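Local coordinates for penicillin-binding protein 2B (Streptococcus pneumoniae, PDB 2WAD) that binds penicillin and probably forms the peptide cross-links between adjacent glycan strands of cell-wall peptidoglycan, as part of the elongasome, at residues A[99-104]-A[171-176]; A[397-402]-A[453-458]. All blocks are in the same frame, centred on the assembly; numbering follows the deposited sequence.

Contact 1 of 2, residues A[99-104]-A[171-176]; sequences KLLTYV and EKKEIY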
ATOM      1  N   LYS A  99     -45.011   9.802   9.076  1.00 40.29           N
ATOM      2  CA  LYS A  99     -45.228  10.970   8.213  1.00 40.22           C
ATOM      3  C   LYS A  99     -44.215  10.961   7.052  1.00 39.65           C
ATOM      4  O   LYS A  99     -44.521  11.353   5.925  1.00 35.70           O
ATOM      5  CB  LYS A  99     -45.079  12.287   8.985  1.00 37.67           C
ATOM      6  CG  LYS A  99     -46.256  12.700   9.848  1.00 45.98           C
ATOM      7  CD  LYS A  99     -47.311  13.455   9.041  1.00 49.24           C
ATOM      8  CE  LYS A  99     -47.031  14.944   8.963  1.00 44.68           C
ATOM      9  NZ  LYS A  99     -48.246  15.619   8.398  1.00 43.70           N
ATOM     10  N   LEU A 100     -42.999  10.522   7.342  1.00 38.63           N
ATOM     11  CA  LEU A 100     -41.930  10.528   6.347  1.00 39.23           C
ATOM     12  C   LEU A 100     -42.144   9.444   5.296  1.00 39.58           C
ATOM     13  O   LEU A 100     -41.786   9.614   4.129  1.00 39.11           O
ATOM     14  CB  LEU A 100     -40.564  10.340   7.016  1.00 37.59           C
ATOM     15  CG  LEU A 100     -39.381  10.476   6.053  1.00 41.34           C
ATOM     16  CD1 LEU A 100     -39.413  11.850   5.416  1.00 43.03           C
ATOM     17  CD2 LEU A 100     -38.037  10.239   6.738  1.00 41.44           C
ATOM     18  N   LEU A 101     -42.708   8.317   5.709  1.00 40.96           N
ATOM     19  CA  LEU A 101     -42.901   7.210   4.781  1.00 42.45           C
ATOM     20  C   LEU A 101     -43.827   7.601   3.622  1.00 41.29           C
ATOM     21  O   LEU A 101     -43.757   7.015   2.545  1.00 40.93           O
ATOM     22  CB  LEU A 101     -43.452   5.977   5.503  1.00 42.69           C
ATOM     23  CG  LEU A 101     -43.548   4.710   4.650  1.00 41.28           C
ATOM     24  CD1 LEU A 101     -42.235   4.435   3.912  1.00 37.43           C
ATOM     25  CD2 LEU A 101     -44.004   3.529   5.498  1.00 40.34           C
ATOM     26  N   THR A 102     -44.695   8.582   3.835  1.00 40.46           N
ATOM     27  CA  THR A 102     -45.556   9.037   2.756  1.00 42.03           C
ATOM     28  C   THR A 102     -44.734   9.626   1.606  1.00 41.48           C
ATOM     29  O   THR A 102     -45.169   9.593   0.456  1.00 40.06           O
ATOM     30  CB  THR A 102     -46.658  10.007   3.242  1.00 42.97           C
ATOM     31  OG1 THR A 102     -46.056  11.080   3.967  1.00 49.96           O
ATOM     32  CG2 THR A 102     -47.608   9.308   4.196  1.00 44.07           C
ATOM     33  N   TYR A 103     -43.529  10.115   1.906  1.00 39.71           N
ATOM     34  CA  TYR A 103     -42.746  10.874   0.935  1.00 36.68           C
ATOM     35  C   TYR A 103     -41.561  10.106   0.343  1.00 38.88           C
ATOM     36  O   TYR A 103     -41.024  10.509  -0.680  1.00 36.75           O
ATOM     37  CB  TYR A 103     -42.344  12.256   1.488  1.00 33.39           C
ATOM     38  CG  TYR A 103     -43.548  13.116   1.869  1.00 34.74           C
ATOM     39  CD1 TYR A 103     -44.353  13.677   0.881  1.00 30.62           C
ATOM     40  CD2 TYR A 103     -43.896  13.348   3.196  1.00 26.02           C
ATOM     41  CE1 TYR A 103     -45.455  14.445   1.200  1.00 30.53           C
ATOM     42  CE2 TYR A 103     -45.016  14.114   3.521  1.00 28.67           C
ATOM     43  CZ  TYR A 103     -45.777  14.675   2.514  1.00 26.15           C
ATOM     44  OH  TYR A 103     -46.902  15.432   2.759  1.00 32.29           O
ATOM     45  N   VAL A 104     -41.168   8.997   0.960  1.00 39.22           N
ATOM     46  CA  VAL A 104     -40.001   8.268   0.503  1.00 41.34           C
ATOM     47  C   VAL A 104     -40.387   6.817   0.261  1.00 44.00           C
ATOM     48  O   VAL A 104     -41.464   6.362   0.672  1.00 43.02           O
ATOM     49  CB  VAL A 104     -38.827   8.279   1.529  1.00 43.27           C
ATOM     50  CG1 VAL A 104     -38.392   9.701   1.879  1.00 42.49           C
ATOM     51  CG2 VAL A 104     -39.191   7.476   2.788  1.00 39.81           C
ATOM     52  N   GLU A 171     -45.500  -2.017   7.839  1.00 56.46           N
ATOM     53  CA  GLU A 171     -44.972  -1.855   9.189  1.00 56.56           C
ATOM     54  C   GLU A 171     -43.447  -1.918   9.183  1.00 54.94           C
ATOM     55  O   GLU A 171     -42.786  -1.057   9.762  1.00 54.10           O
ATOM     56  CB  GLU A 171     -45.519  -2.959  10.089  1.00 57.17           C
ATOM     57  CG  GLU A 171     -45.953  -2.482  11.454  1.00 63.59           C
ATOM     58  CD  GLU A 171     -47.069  -3.327  12.036  1.00 68.56           C
ATOM     59  OE1 GLU A 171     -47.835  -3.957  11.269  1.00 65.91           O
ATOM     60  OE2 GLU A 171     -47.182  -3.349  13.279  1.00 71.05           O
ATOM     61  N   LYS A 172     -42.888  -2.921   8.511  1.00 53.00           N
ATOM     62  CA  LYS A 172     -41.441  -3.074   8.467  1.00 52.47           C
ATOM     63  C   LYS A 172     -40.725  -1.822   7.966  1.00 50.04           C
ATOM     64  O   LYS A 172     -39.561  -1.581   8.296  1.00 47.90           O
ATOM     65  CB  LYS A 172     -41.031  -4.296   7.646  1.00 53.25           C
ATOM     66  CG  LYS A 172     -41.235  -5.616   8.376  1.00 59.80           C
ATOM     67  CD  LYS A 172     -40.481  -6.742   7.691  1.00 67.50           C
ATOM     68  CE  LYS A 172     -40.738  -8.070   8.385  1.00 70.87           C
ATOM     69  NZ  LYS A 172     -40.414  -9.203   7.476  1.00 72.84           N
ATOM     70  N   LYS A 173     -41.436  -1.028   7.175  1.00 48.90           N
ATOM     71  CA  LYS A 173     -40.852   0.145   6.539  1.00 47.62           C
ATOM     72  C   LYS A 173     -40.799   1.305   7.515  1.00 46.50           C
ATOM     73  O   LYS A 173     -39.829   2.064   7.525  1.00 43.50           O
ATOM     74  CB  LYS A 173     -41.662   0.557   5.314  1.00 49.18           C
ATOM     75  CG  LYS A 173     -41.674  -0.469   4.188  1.00 50.47           C
ATOM     76  CD  LYS A 173     -42.519   0.052   3.032  1.00 55.71           C
ATOM     77  CE  LYS A 173     -42.263  -0.737   1.763  1.00 60.45           C
ATOM     78  NZ  LYS A 173     -43.036  -0.136   0.647  1.00 65.02           N
ATOM     79  N   GLU A 174     -41.827   1.439   8.347  1.00 44.15           N
ATOM     80  CA  GLU A 174     -41.751   2.460   9.371  1.00 46.87           C
ATOM     81  C   GLU A 174     -40.732   2.049  10.430  1.00 46.65           C
ATOM     82  O   GLU A 174     -39.962   2.884  10.918  1.00 46.30           O
ATOM     83  CB  GLU A 174     -43.123   2.854   9.924  1.00 46.68           C
ATOM     84  CG  GLU A 174     -43.736   1.905  10.919  1.00 51.51           C
ATOM     85  CD  GLU A 174     -45.106   2.374  11.376  1.00 56.63           C
ATOM     86  OE1 GLU A 174     -45.773   3.148  10.649  1.00 56.06           O
ATOM     87  OE2 GLU A 174     -45.518   1.958  12.476  1.00 60.36           O
ATOM     88  N   ILE A 175     -40.672   0.755  10.729  1.00 46.27           N
ATOM     89  CA  ILE A 175     -39.664   0.275  11.671  1.00 46.67           C
ATOM     90  C   ILE A 175     -38.266   0.599  11.181  1.00 45.97           C
ATOM     91  O   ILE A 175     -37.397   1.021  11.947  1.00 48.63           O
ATOM     92  CB  ILE A 175     -39.774  -1.226  11.963  1.00 47.10           C
ATOM     93  CG1 ILE A 175     -41.153  -1.542  12.541  1.00 46.28           C
ATOM     94  CG2 ILE A 175     -38.686  -1.633  12.952  1.00 45.24           C
ATOM     95  CD1 ILE A 175     -41.305  -2.994  12.947  1.00 51.32           C
ATOM     96  N   TYR A 176     -38.056   0.423   9.884  1.00 45.48           N
ATOM     97  CA  TYR A 176     -36.789   0.813   9.272  1.00 43.04           C
ATOM     98  C   TYR A 176     -36.447   2.293   9.449  1.00 41.91           C
ATOM     99  O   TYR A 176     -35.333   2.641   9.822  1.00 44.53           O
ATOM    100  CB  TYR A 176     -36.779   0.432   7.789  1.00 42.69           C
ATOM    101  CG  TYR A 176     -35.494   0.811   7.088  1.00 44.41           C
ATOM    102  CD1 TYR A 176     -34.308   0.135   7.353  1.00 45.81           C
ATOM    103  CD2 TYR A 176     -35.468   1.853   6.173  1.00 41.85           C
ATOM    104  CE1 TYR A 176     -33.127   0.480   6.704  1.00 46.91           C
ATOM    105  CE2 TYR A 176     -34.309   2.217   5.531  1.00 46.14           C
ATOM    106  CZ  TYR A 176     -33.144   1.526   5.793  1.00 49.64           C
ATOM    107  OH  TYR A 176     -32.001   1.906   5.139  1.00 52.10           O
TER
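Leu101 reaches across to Lys173 and Glu174, two neighbours on one flank of the helix 169-182. Following this helix from Glu171, the backbone carries on regular i to i+4 bonding, with Glu171 O taking the amide of Ile175 and Lys172 O that of Tyr176. The first residue to meet the other segment is Lys173, through the root of its side chain: Leu101 CD2 sits 3.8 Å from Lys173 CB, and Leu101 CD1 lies 4.2 Å from the same atom, so both methyls of the leucine fork face this one atom, CD2 the more closely. Beyond CG the lysine runs extended, crossing the leucine at about a right angle. The first torsion of Leu101 sets CG anti to the backbone N (chi1 -174°), which leaves both methyls against Lys173 CB.

Glu174 comes next, and its backbone is what matters most: Leu101 CD2 is 4.2 Å from Glu174 N, while Glu174 CB stays 4.6 Å from that methyl. Its carboxylate leaves the leucine behind and bonds through OE2 to the hydroxyl of Tyr119. Further on, Ile175 and Tyr176 pack on Tyr167 and Ile106.

On the leucine's own segment, Tyr103 packs against helix 199-208. The arrangement is a light, apolar contact of segment 99-104 with helix 169-182 near the surface, a single leucine, Leu101, resting on that helix within the penicillin-binding protein dimerisation domain.

Contact 2 of 2, residues A[397-402]-A[453-458]; sequences WENGVL and LGIMGQ. Unlike the reference sequence in segment 453-458: Ile455 (reference Leu).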
ATOM      1  N   TRP A 397      32.759  -8.666   3.132  1.00 38.49           N
ATOM      2  CA  TRP A 397      33.542  -7.606   3.753  1.00 41.76           C
ATOM      3  C   TRP A 397      33.209  -7.440   5.246  1.00 43.53           C
ATOM      4  O   TRP A 397      34.130  -7.335   6.048  1.00 41.68           O
ATOM      5  CB  TRP A 397      33.344  -6.274   3.018  1.00 44.26           C
ATOM      6  CG  TRP A 397      34.009  -6.222   1.671  1.00 44.13           C
ATOM      7  CD1 TRP A 397      35.254  -6.695   1.359  1.00 44.63           C
ATOM      8  CD2 TRP A 397      33.482  -5.666   0.466  1.00 38.79           C
ATOM      9  NE1 TRP A 397      35.535  -6.468   0.046  1.00 37.40           N
ATOM     10  CE2 TRP A 397      34.461  -5.845  -0.533  1.00 39.00           C
ATOM     11  CE3 TRP A 397      32.277  -5.031   0.130  1.00 38.99           C
ATOM     12  CZ2 TRP A 397      34.270  -5.428  -1.852  1.00 34.01           C
ATOM     13  CZ3 TRP A 397      32.081  -4.622  -1.181  1.00 34.06           C
ATOM     14  CH2 TRP A 397      33.076  -4.823  -2.158  1.00 38.01           C
ATOM     15  N   GLU A 398      31.920  -7.428   5.608  1.00 42.46           N
ATOM     16  CA  GLU A 398      31.488  -7.221   6.995  1.00 43.87           C
ATOM     17  C   GLU A 398      31.997  -8.269   7.971  1.00 45.14           C
ATOM     18  O   GLU A 398      32.363  -7.940   9.100  1.00 44.44           O
ATOM     19  CB  GLU A 398      29.968  -7.085   7.156  1.00 42.01           C
ATOM     20  CG  GLU A 398      29.384  -5.967   6.338  1.00 42.90           C
ATOM     21  CD  GLU A 398      27.879  -5.941   6.391  1.00 41.26           C
ATOM     22  OE1 GLU A 398      27.306  -4.851   6.177  1.00 37.88           O
ATOM     23  OE2 GLU A 398      27.264  -7.004   6.620  1.00 45.24           O
ATOM     24  N   ASN A 399      32.036  -9.514   7.508  1.00 43.99           N
ATOM     25  CA  ASN A 399      32.392 -10.639   8.348  1.00 44.44           C
ATOM     26  C   ASN A 399      33.853 -11.092   8.220  1.00 43.49           C
ATOM     27  O   ASN A 399      34.200 -12.198   8.595  1.00 42.80           O
ATOM     28  CB  ASN A 399      31.385 -11.772   8.108  1.00 41.91           C
ATOM     29  CG  ASN A 399      30.008 -11.392   8.580  1.00 45.88           C
ATOM     30  OD1 ASN A 399      29.719 -11.485   9.768  1.00 48.00           O
ATOM     31  ND2 ASN A 399      29.150 -10.925   7.665  1.00 46.75           N
ATOM     32  N   GLY A 400      34.718 -10.244   7.676  1.00 44.99           N
ATOM     33  CA  GLY A 400      36.145 -10.561   7.644  1.00 46.63           C
ATOM     34  C   GLY A 400      36.563 -11.644   6.661  1.00 47.75           C
ATOM     35  O   GLY A 400      37.651 -12.206   6.772  1.00 48.59           O
ATOM     36  N   VAL A 401      35.723 -11.931   5.675  1.00 44.50           N
ATOM     37  CA  VAL A 401      36.040 -12.966   4.704  1.00 42.22           C
ATOM     38  C   VAL A 401      36.847 -12.420   3.524  1.00 40.26           C
ATOM     39  O   VAL A 401      37.706 -13.104   2.979  1.00 40.95           O
ATOM     40  CB  VAL A 401      34.747 -13.633   4.195  1.00 40.55           C
ATOM     41  CG1 VAL A 401      35.072 -14.765   3.225  1.00 43.15           C
ATOM     42  CG2 VAL A 401      33.962 -14.160   5.395  1.00 42.10           C
ATOM     43  N   LEU A 402      36.580 -11.181   3.136  1.00 38.17           N
ATOM     44  CA  LEU A 402      37.112 -10.627   1.902  1.00 38.47           C
ATOM     45  C   LEU A 402      37.788  -9.321   2.253  1.00 39.60           C
ATOM     46  O   LEU A 402      37.290  -8.576   3.090  1.00 35.35           O
ATOM     47  CB  LEU A 402      35.982 -10.301   0.917  1.00 38.58           C
ATOM     48  CG  LEU A 402      35.282 -11.466   0.225  1.00 37.51           C
ATOM     49  CD1 LEU A 402      34.201 -10.863  -0.656  1.00 38.24           C
ATOM     50  CD2 LEU A 402      36.293 -12.233  -0.617  1.00 34.75           C
ATOM     51  N   LEU A 453      30.719 -19.627   2.066  1.00 40.67           N
ATOM     52  CA  LEU A 453      31.418 -20.637   2.865  1.00 42.46           C
ATOM     53  C   LEU A 453      32.319 -19.951   3.907  1.00 43.15           C
ATOM     54  O   LEU A 453      32.438 -20.410   5.034  1.00 41.84           O
ATOM     55  CB  LEU A 453      32.232 -21.568   1.963  1.00 44.07           C
ATOM     56  CG  LEU A 453      32.955 -22.728   2.655  1.00 48.91           C
ATOM     57  CD1 LEU A 453      31.954 -23.762   3.139  1.00 44.28           C
ATOM     58  CD2 LEU A 453      33.976 -23.365   1.734  1.00 48.54           C
ATOM     59  N   GLY A 454      32.921 -18.821   3.537  1.00 43.16           N
ATOM     60  CA  GLY A 454      33.807 -18.083   4.422  1.00 41.34           C
ATOM     61  C   GLY A 454      33.106 -17.395   5.584  1.00 43.48           C
ATOM     62  O   GLY A 454      33.700 -17.174   6.637  1.00 43.17           O
ATOM     63  N   ILE A 455      31.846 -17.015   5.403  1.00 42.49           N
ATOM     64  CA  ILE A 455      31.055 -16.519   6.524  1.00 41.43           C
ATOM     65  C   ILE A 455      30.791 -17.655   7.519  1.00 43.03           C
ATOM     66  O   ILE A 455      30.567 -17.428   8.709  1.00 41.52           O
ATOM     67  CB  ILE A 455      29.736 -15.925   6.010  1.00 40.69           C
ATOM     68  CG1 ILE A 455      30.027 -14.729   5.083  1.00 40.22           C
ATOM     69  CG2 ILE A 455      28.848 -15.487   7.162  1.00 39.00           C
ATOM     70  CD1 ILE A 455      28.792 -14.249   4.315  1.00 31.67           C
ATOM     71  N   MET A 456      30.817 -18.884   7.019  1.00 41.72           N
ATOM     72  CA  MET A 456      30.595 -20.057   7.848  1.00 46.43           C
ATOM     73  C   MET A 456      31.922 -20.516   8.483  1.00 46.96           C
ATOM     74  O   MET A 456      32.014 -21.612   9.028  1.00 48.62           O
ATOM     75  CB  MET A 456      30.031 -21.151   6.939  1.00 45.76           C
ATOM     76  CG  MET A 456      29.087 -22.121   7.567  1.00 52.64           C
ATOM     77  SD  MET A 456      28.188 -23.073   6.310  1.00 57.25           S
ATOM     78  CE  MET A 456      27.928 -24.532   7.287  1.00 45.69           C
ATOM     79  N   GLY A 457      32.962 -19.691   8.367  1.00 48.68           N
ATOM     80  CA  GLY A 457      34.279 -19.966   8.945  1.00 47.78           C
ATOM     81  C   GLY A 457      35.165 -20.959   8.206  1.00 51.22           C
ATOM     82  O   GLY A 457      36.117 -21.489   8.783  1.00 50.35           O
ATOM     83  N   GLN A 458      34.892 -21.215   6.929  1.00 50.21           N
ATOM     84  CA  GLN A 458      35.650 -22.248   6.217  1.00 49.36           C
ATOM     85  C   GLN A 458      36.285 -21.770   4.910  1.00 47.41           C
ATOM     86  O   GLN A 458      35.874 -20.769   4.329  1.00 47.72           O
ATOM     87  CB  GLN A 458      34.783 -23.495   6.017  1.00 49.49           C
ATOM     88  CG  GLN A 458      34.437 -24.195   7.343  1.00 56.04           C
ATOM     89  CD  GLN A 458      33.517 -25.392   7.193  1.00 62.05           C
ATOM     90  OE1 GLN A 458      32.863 -25.564   6.171  1.00 73.46           O
ATOM     91  NE2 GLN A 458      33.462 -26.229   8.219  1.00 71.97           N
TER
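Val401 lays its two methyls against the backbone of Gly454 and Ile455. From CB, which points at the other segment, the branches divide. CG1, opposite the backbone N (chi1 -177°), comes to 3.7 Å from Gly454 CA, an approach that the glycine's lack of a side chain allows. CG2, the branch beside the backbone N, meets the next peptide unit: it lies 3.3 Å from Gly454 O and 3.6 Å from Ile455 N, so it rests on the peptide joining the two residues. The same methyl also meets the isoleucine side chain, with Val401 CG2 and Ile455 CG1 4.0 Å apart.

Asn399 adds a looser touch, its CB 4.4 Å from Ile455 CG1, while its ND2 turns back to Ser395 O of its own helix. Lys477 of helix 471-484 borders both Asn399 and Ile455. Each segment ends its helix in a Schellman motif, with Gly400 and Gly457 at positive phi. The chemistry is thus methyl against peptide and methyl against methylene: the contact consists of van der Waals packing on a bare glycine backbone, with no polar bond between the two segments.

The two contacts sit on opposite sides of the chain's centre, with their own centres about 78 Å apart and their nearest atoms about 60 Å apart, and they share no helix. Contact 1 is complete before contact 2 begins along the chain. It brings segment 99-104, which continues from helix 90-100, to helix 169-182 in the dimerisation domain, whereas contact 2 joins the ends of helices 389-398 and 445-455 in the transpeptidase domain. Helix 389-398 begins just after Ser386, the inferred acyl-ester serine, but contact 2 lies at its far end, away from that site. Each contact is local to its own domain of an elongated protein, so neither couples the two parts directly.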